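PDB 5W5P: tail fiber protein from Acinetobacter phage AM24, which probably binds bacterial capsular polysaccharide at the host surface as a trimeric tailspike. Local coordinates for residues A[345-350]-A[378-383]; A[386-391]-A[416-421]. One frame throughout, in Å; residues are numbered along the deposited sequence.

Contact 1: residues A[345-350]-A[378-383]; sequences DLPTLK and AAYKAD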
loop_
_atom_site.group_PDB
_atom_site.type_symbol
_atom_site.label_atom_id
_atom_site.label_comp_id
_atom_site.label_asym_id
_atom_site.label_seq_id
_atom_site.Cartn_x
_atom_site.Cartn_y
_atom_site.Cartn_z
ATOM N N ASP A 345 27.047 -2.793 -4.783
ATOM C CA ASP A 345 27.187 -2.489 -6.203
ATOM C C ASP A 345 26.762 -1.066 -6.552
ATOM O O ASP A 345 26.918 -0.656 -7.708
ATOM C CB ASP A 345 26.374 -3.482 -7.045
ATOM C CG ASP A 345 26.847 -4.921 -6.883
ATOM O OD1 ASP A 345 28.028 -5.131 -6.541
ATOM O OD2 ASP A 345 26.032 -5.843 -7.103
ATOM N N LEU A 346 26.231 -0.311 -5.589
ATOM C CA LEU A 346 25.803 1.057 -5.873
ATOM C C LEU A 346 26.902 1.941 -6.453
ATOM O O LEU A 346 26.601 2.706 -7.386
ATOM C CB LEU A 346 25.214 1.697 -4.608
ATOM C CG LEU A 346 24.179 2.800 -4.836
ATOM C CD1 LEU A 346 23.182 2.820 -3.700
ATOM C CD2 LEU A 346 24.843 4.161 -4.989
ATOM N N PRO A 347 28.149 1.925 -5.967
ATOM C CA PRO A 347 29.178 2.763 -6.607
ATOM C C PRO A 347 29.453 2.405 -8.061
ATOM O O PRO A 347 29.961 3.254 -8.803
ATOM C CB PRO A 347 30.412 2.536 -5.728
ATOM C CG PRO A 347 29.857 2.151 -4.407
ATOM C CD PRO A 347 28.651 1.322 -4.718
ATOM N N THR A 348 29.126 1.190 -8.500
ATOM C CA THR A 348 29.347 0.818 -9.894
ATOM C C THR A 348 28.097 1.029 -10.751
ATOM O O THR A 348 28.171 1.650 -11.814
ATOM C CB THR A 348 29.816 -0.636 -9.990
ATOM O OG1 THR A 348 31.085 -0.772 -9.339
ATOM C CG2 THR A 348 29.965 -1.049 -11.447
ATOM N N LEU A 349 26.945 0.521 -10.305
ATOM C CA LEU A 349 25.707 0.722 -11.050
ATOM C C LEU A 349 25.196 2.152 -10.945
ATOM O O LEU A 349 24.475 2.603 -11.840
ATOM C CB LEU A 349 24.636 -0.252 -10.562
ATOM C CG LEU A 349 25.028 -1.728 -10.668
ATOM C CD1 LEU A 349 23.886 -2.622 -10.219
ATOM C CD2 LEU A 349 25.458 -2.066 -12.094
ATOM N N LYS A 350 25.565 2.866 -9.879
ATOM C CA LYS A 350 25.192 4.267 -9.668
ATOM C C LYS A 350 23.677 4.451 -9.717
ATOM O O LYS A 350 23.150 5.317 -10.417
ATOM C CB LYS A 350 25.901 5.183 -10.668
ATOM C CG LYS A 350 27.401 5.223 -10.478
ATOM C CD LYS A 350 28.052 6.159 -11.471
ATOM C CE LYS A 350 29.555 6.222 -11.268
ATOM N NZ LYS A 350 29.910 6.625 -9.882
ATOM N N ALA A 378 26.277 12.246 -0.156
ATOM C CA ALA A 378 26.797 13.425 -0.839
ATOM C C ALA A 378 27.423 13.089 -2.186
ATOM O O ALA A 378 27.466 13.949 -3.071
ATOM C CB ALA A 378 27.819 14.136 0.051
ATOM N N ALA A 379 27.883 11.850 -2.366
ATOM C CA ALA A 379 28.593 11.460 -3.577
ATOM C C ALA A 379 27.709 11.453 -4.817
ATOM O O ALA A 379 28.233 11.542 -5.934
ATOM C CB ALA A 379 29.213 10.077 -3.385
ATOM N N TYR A 380 26.390 11.349 -4.660
ATOM C CA TYR A 380 25.499 11.178 -5.799
ATOM C C TYR A 380 24.577 12.367 -6.020
ATOM O O TYR A 380 23.701 12.308 -6.889
ATOM C CB TYR A 380 24.700 9.885 -5.638
ATOM C CG TYR A 380 25.629 8.715 -5.495
ATOM C CD1 TYR A 380 26.375 8.273 -6.580
ATOM C CD2 TYR A 380 25.803 8.084 -4.274
ATOM C CE1 TYR A 380 27.249 7.222 -6.461
ATOM C CE2 TYR A 380 26.678 7.027 -4.145
ATOM C CZ TYR A 380 27.402 6.602 -5.246
ATOM O OH TYR A 380 28.277 5.546 -5.130
ATOM N N LYS A 381 24.762 13.451 -5.266
ATOM C CA LYS A 381 24.001 14.663 -5.535
ATOM C C LYS A 381 24.436 15.327 -6.837
ATOM O O LYS A 381 23.592 15.868 -7.558
ATOM C CB LYS A 381 24.136 15.635 -4.362
ATOM C CG LYS A 381 23.454 15.147 -3.096
ATOM C CD LYS A 381 23.727 16.073 -1.932
ATOM C CE LYS A 381 23.059 15.568 -0.664
ATOM N NZ LYS A 381 23.397 16.441 0.493
ATOM N N ALA A 382 25.731 15.276 -7.163
ATOM C CA ALA A 382 26.279 15.941 -8.343
ATOM C C ALA A 382 26.857 14.968 -9.368
ATOM O O ALA A 382 27.524 15.405 -10.314
ATOM C CB ALA A 382 27.352 16.950 -7.931
ATOM N N ASP A 383 26.623 13.670 -9.205
ATOM C CA ASP A 383 27.109 12.656 -10.135
ATOM C C ASP A 383 26.168 12.590 -11.331
ATOM O O ASP A 383 25.063 12.045 -11.224
ATOM C CB ASP A 383 27.195 11.306 -9.423
ATOM C CG ASP A 383 27.932 10.251 -10.231
ATOM O OD1 ASP A 383 28.027 10.384 -11.470
ATOM O OD2 ASP A 383 28.406 9.269 -9.617
#

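Contact 2: residues A[386-391]-A[416-421]; sequences YADVKF and YRMWSE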
loop_
_atom_site.group_PDB
_atom_site.type_symbol
_atom_site.label_atom_id
_atom_site.label_comp_id
_atom_site.label_asym_id
_atom_site.label_seq_id
_atom_site.Cartn_x
_atom_site.Cartn_y
_atom_site.Cartn_z
ATOM N N TYR A 386 24.455 9.308 -12.183
ATOM C CA TYR A 386 23.606 8.669 -11.187
ATOM C C TYR A 386 22.137 8.978 -11.451
ATOM O O TYR A 386 21.779 10.102 -11.816
ATOM C CB TYR A 386 23.970 9.125 -9.767
ATOM C CG TYR A 386 23.059 8.521 -8.718
ATOM C CD1 TYR A 386 23.375 7.309 -8.119
ATOM C CD2 TYR A 386 21.873 9.142 -8.353
ATOM C CE1 TYR A 386 22.537 6.736 -7.178
ATOM C CE2 TYR A 386 21.030 8.575 -7.421
ATOM C CZ TYR A 386 21.368 7.373 -6.834
ATOM O OH TYR A 386 20.524 6.812 -5.903
ATOM N N ALA A 387 21.287 7.974 -11.245
ATOM C CA ALA A 387 19.845 8.164 -11.184
ATOM C C ALA A 387 19.288 7.177 -10.171
ATOM O O ALA A 387 19.769 6.048 -10.085
ATOM C CB ALA A 387 19.179 7.961 -12.549
ATOM N N ASP A 388 18.286 7.607 -9.400
ATOM C CA ASP A 388 17.723 6.728 -8.376
ATOM C C ASP A 388 17.203 5.427 -8.983
ATOM O O ASP A 388 17.422 4.346 -8.426
ATOM C CB ASP A 388 16.612 7.446 -7.607
ATOM C CG ASP A 388 17.144 8.535 -6.684
ATOM O OD1 ASP A 388 18.102 8.272 -5.927
ATOM O OD2 ASP A 388 16.595 9.658 -6.710
ATOM N N VAL A 389 16.528 5.508 -10.130
ATOM C CA VAL A 389 15.951 4.348 -10.812
ATOM C C VAL A 389 16.473 4.351 -12.246
ATOM O O VAL A 389 16.147 5.255 -13.024
ATOM C CB VAL A 389 14.415 4.371 -10.790
ATOM C CG1 VAL A 389 13.842 3.117 -11.440
ATOM C CG2 VAL A 389 13.892 4.542 -9.361
ATOM N N LYS A 390 17.273 3.348 -12.601
ATOM C CA LYS A 390 17.918 3.273 -13.910
ATOM C C LYS A 390 17.248 2.222 -14.784
ATOM O O LYS A 390 17.062 1.075 -14.356
ATOM C CB LYS A 390 19.408 2.954 -13.775
ATOM C CG LYS A 390 20.293 4.176 -13.840
ATOM C CD LYS A 390 21.763 3.808 -13.850
ATOM C CE LYS A 390 22.616 5.056 -13.738
ATOM N NZ LYS A 390 24.039 4.736 -13.502
ATOM N N PHE A 391 16.914 2.609 -16.013
ATOM C CA PHE A 391 16.279 1.721 -16.978
ATOM C C PHE A 391 16.254 2.418 -18.334
ATOM O O PHE A 391 16.490 3.625 -18.441
ATOM C CB PHE A 391 14.862 1.330 -16.541
ATOM C CG PHE A 391 13.914 2.493 -16.422
ATOM C CD1 PHE A 391 13.817 3.208 -15.241
ATOM C CD2 PHE A 391 13.112 2.866 -17.491
ATOM C CE1 PHE A 391 12.939 4.278 -15.130
ATOM C CE2 PHE A 391 12.236 3.934 -17.388
ATOM C CZ PHE A 391 12.149 4.639 -16.206
ATOM N N TYR A 416 21.247 13.655 -8.223
ATOM C CA TYR A 416 21.313 14.313 -9.520
ATOM C C TYR A 416 20.060 14.030 -10.341
ATOM O O TYR A 416 19.483 14.943 -10.946
ATOM C CB TYR A 416 22.563 13.878 -10.277
ATOM C CG TYR A 416 22.836 14.759 -11.465
ATOM C CD1 TYR A 416 23.378 16.026 -11.299
ATOM C CD2 TYR A 416 22.531 14.340 -12.751
ATOM C CE1 TYR A 416 23.618 16.850 -12.384
ATOM C CE2 TYR A 416 22.766 15.160 -13.843
ATOM C CZ TYR A 416 23.309 16.412 -13.650
ATOM O OH TYR A 416 23.551 17.230 -14.726
ATOM N N ARG A 417 19.609 12.778 -10.352
ATOM C CA ARG A 417 18.420 12.405 -11.099
ATOM C C ARG A 417 17.633 11.361 -10.324
ATOM O O ARG A 417 18.194 10.568 -9.562
ATOM C CB ARG A 417 18.775 11.863 -12.485
ATOM C CG ARG A 417 18.895 12.937 -13.556
ATOM C CD ARG A 417 18.953 12.318 -14.942
ATOM N NE ARG A 417 19.043 13.329 -15.985
ATOM C CZ ARG A 417 20.181 13.748 -16.528
ATOM N NH1 ARG A 417 21.340 13.237 -16.128
ATOM N NH2 ARG A 417 20.157 14.675 -17.471
HETATM N N MSE A 418 16.324 11.364 -10.540
HETATM C CA MSE A 418 15.466 10.351 -9.952
HETATM C C MSE A 418 15.314 9.152 -10.890
HETATM O O MSE A 418 15.116 8.023 -10.433
HETATM C CB MSE A 418 14.101 10.935 -9.610
HETATM C CG MSE A 418 13.295 10.055 -8.670
HETATM SE SE MSE A 418 11.469 10.682 -8.452
HETATM C CE MSE A 418 11.836 12.323 -7.458
ATOM N N TRP A 419 15.417 9.401 -12.198
ATOM C CA TRP A 419 15.305 8.339 -13.188
ATOM C C TRP A 419 16.164 8.687 -14.398
ATOM O O TRP A 419 16.602 9.828 -14.570
ATOM C CB TRP A 419 13.843 8.105 -13.595
ATOM C CG TRP A 419 13.170 9.296 -14.215
ATOM C CD1 TRP A 419 13.297 9.729 -15.503
ATOM C CD2 TRP A 419 12.261 10.202 -13.577
ATOM N NE1 TRP A 419 12.526 10.844 -15.704
ATOM C CE2 TRP A 419 11.881 11.157 -14.537
ATOM C CE3 TRP A 419 11.735 10.298 -12.286
ATOM C CZ2 TRP A 419 10.999 12.196 -14.248
ATOM C CZ3 TRP A 419 10.864 11.330 -12.001
ATOM C CH2 TRP A 419 10.502 12.263 -12.978
ATOM N N SER A 420 16.409 7.677 -15.233
ATOM C CA SER A 420 17.166 7.888 -16.462
ATOM C C SER A 420 16.466 8.917 -17.339
ATOM O O SER A 420 15.261 8.815 -17.594
ATOM C CB SER A 420 17.326 6.571 -17.223
ATOM O OG SER A 420 18.054 5.618 -16.473
ATOM N N GLU A 421 17.227 9.905 -17.805
ATOM C CA GLU A 421 16.648 11.010 -18.558
ATOM C C GLU A 421 15.912 10.501 -19.793
ATOM O O GLU A 421 16.377 9.590 -20.485
ATOM C CB GLU A 421 17.737 12.009 -18.965
ATOM C CG GLU A 421 18.838 11.418 -19.840
ATOM C CD GLU A 421 20.139 11.184 -19.084
ATOM O OE1 GLU A 421 21.127 11.897 -19.372
ATOM O OE2 GLU A 421 20.174 10.289 -18.208
HETATM O O HOH W 1 22.097 10.745 -14.529
#

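Contact 1: residues A[345-350]-A[378-383]
Leu346 sets its CD2 methyl over one face of the Tyr380 ring, which reaches across from the 378-383 loop to the short helix 346-349. CD2 stands 3.9 Å from the Tyr380 ring centroid and 30° off the ring normal, a CH-pi contact displaced toward the phenol end, with Leu346 CD2 to Tyr380 CE2 at 3.5 Å. The first torsion of Leu346 puts CG anti to its backbone N (chi1 -153°), and the CD2 branch does the touching. On the opposite face Ala379 CB lies 4.0 Å above the plane of the Tyr380 ring, near its rim, clamping the ring between methyl groups from both segments. Pro347 approaches obliquely: its CA comes within 3.3 Å of Tyr380 OH, a hydroxyl that is hydrogen-bonded to Asn342.

The arrangement joins two excursions from successive coils of a right-handed parallel beta-helix, the architecture common among phage tailspikes. Helix 346-349 follows strand 331-339, and the 378-383 loop follows its parallel partner 365-375; both excursions sit on the outside of the coil stack.

Beside the ring, Lys350 and Asp383 form a salt bridge. Lys350 is where the chain leaves the helix, with positive phi. Its side chain is extended until a bend at the last torsion (chi4 -56°) brings NZ within 3.1 Å of Asp383 OD2. The two side chains cross at about a right angle, and the ammonium is met by the syn lone pair of OD2. Asp383 OD1 accepts from the backbone N of Asn385, which restrains the carboxylate from its other oxygen. Lys350 NZ also lies near the plane of the Tyr380 ring, at its edge, 4.4 Å from CE1.

Contact 2: residues A[386-391]-A[416-421]
Residues 386-391 and 416-421 run side by side in the same direction, from Ala387 beside Arg417 to Lys390 beside Ser420, as neighbouring rungs of the parallel beta-helix. Val389 and Trp419 form the single beta bridge, with CA atoms 4.7 Å apart. Val389 is gripped in the parallel pattern: its N donates to Met418 O (2.9 Å), and its O accepts from Ser420 N in a longer bond of 3.3 Å. One residue earlier, Asp388 N donates to Arg417 O at 3.0 Å. On the far side, the backbone of 388-390 bonds to Ile353 and Leu355, so this rung is held between two others.

Ala387 CB packs on the backbone of Trp419, 3.6 Å from its carbonyl C. Asp388 CB lies against Met418 O, and chi1 (-71°) sets Asp388 CG beside the backbone N. The carboxylate is held through both oxygens: OD1 is met on its anti side by Tyr386 OH, and OD2 is hydrogen-bonded to Thr413. The selenomethionine side chain of Met418 packs on Phe374 and Phe408; the Trp419 indole stacks on Phe408, while Trp419 CB touches Phe391 CE1.

At the more exposed margin, the extended Arg417 chain carries its guanidinium outward to Arg439 O, which NH2 binds. A water in the guanidinium plane accepts from Arg417 NH1 and donates to Tyr386 O. At the end of the pairing, Ser420 takes over with its side chain, OG accepting from Phe391 N at 3.3 Å with an N-H...O angle of 163°.

Contact 1 closes along the chain before contact 2 opens, and their centres lie about 10 Å apart on the same side of the chain's centre. They touch directly: Lys390 NZ, from the 386-391 rung, reaches back to Leu349 O at the end of the short helix, 2.7 Å away in a probable hydrogen bond. Tyr416 N probably bonds to Tyr380 O at 3.1 Å, tying the outer loop of contact 1 to the second segment of contact 2. Between these links, the Tyr380 and Tyr386 rings meet with planes at about 35°, and Tyr386 CD1 packs against Lys350 O.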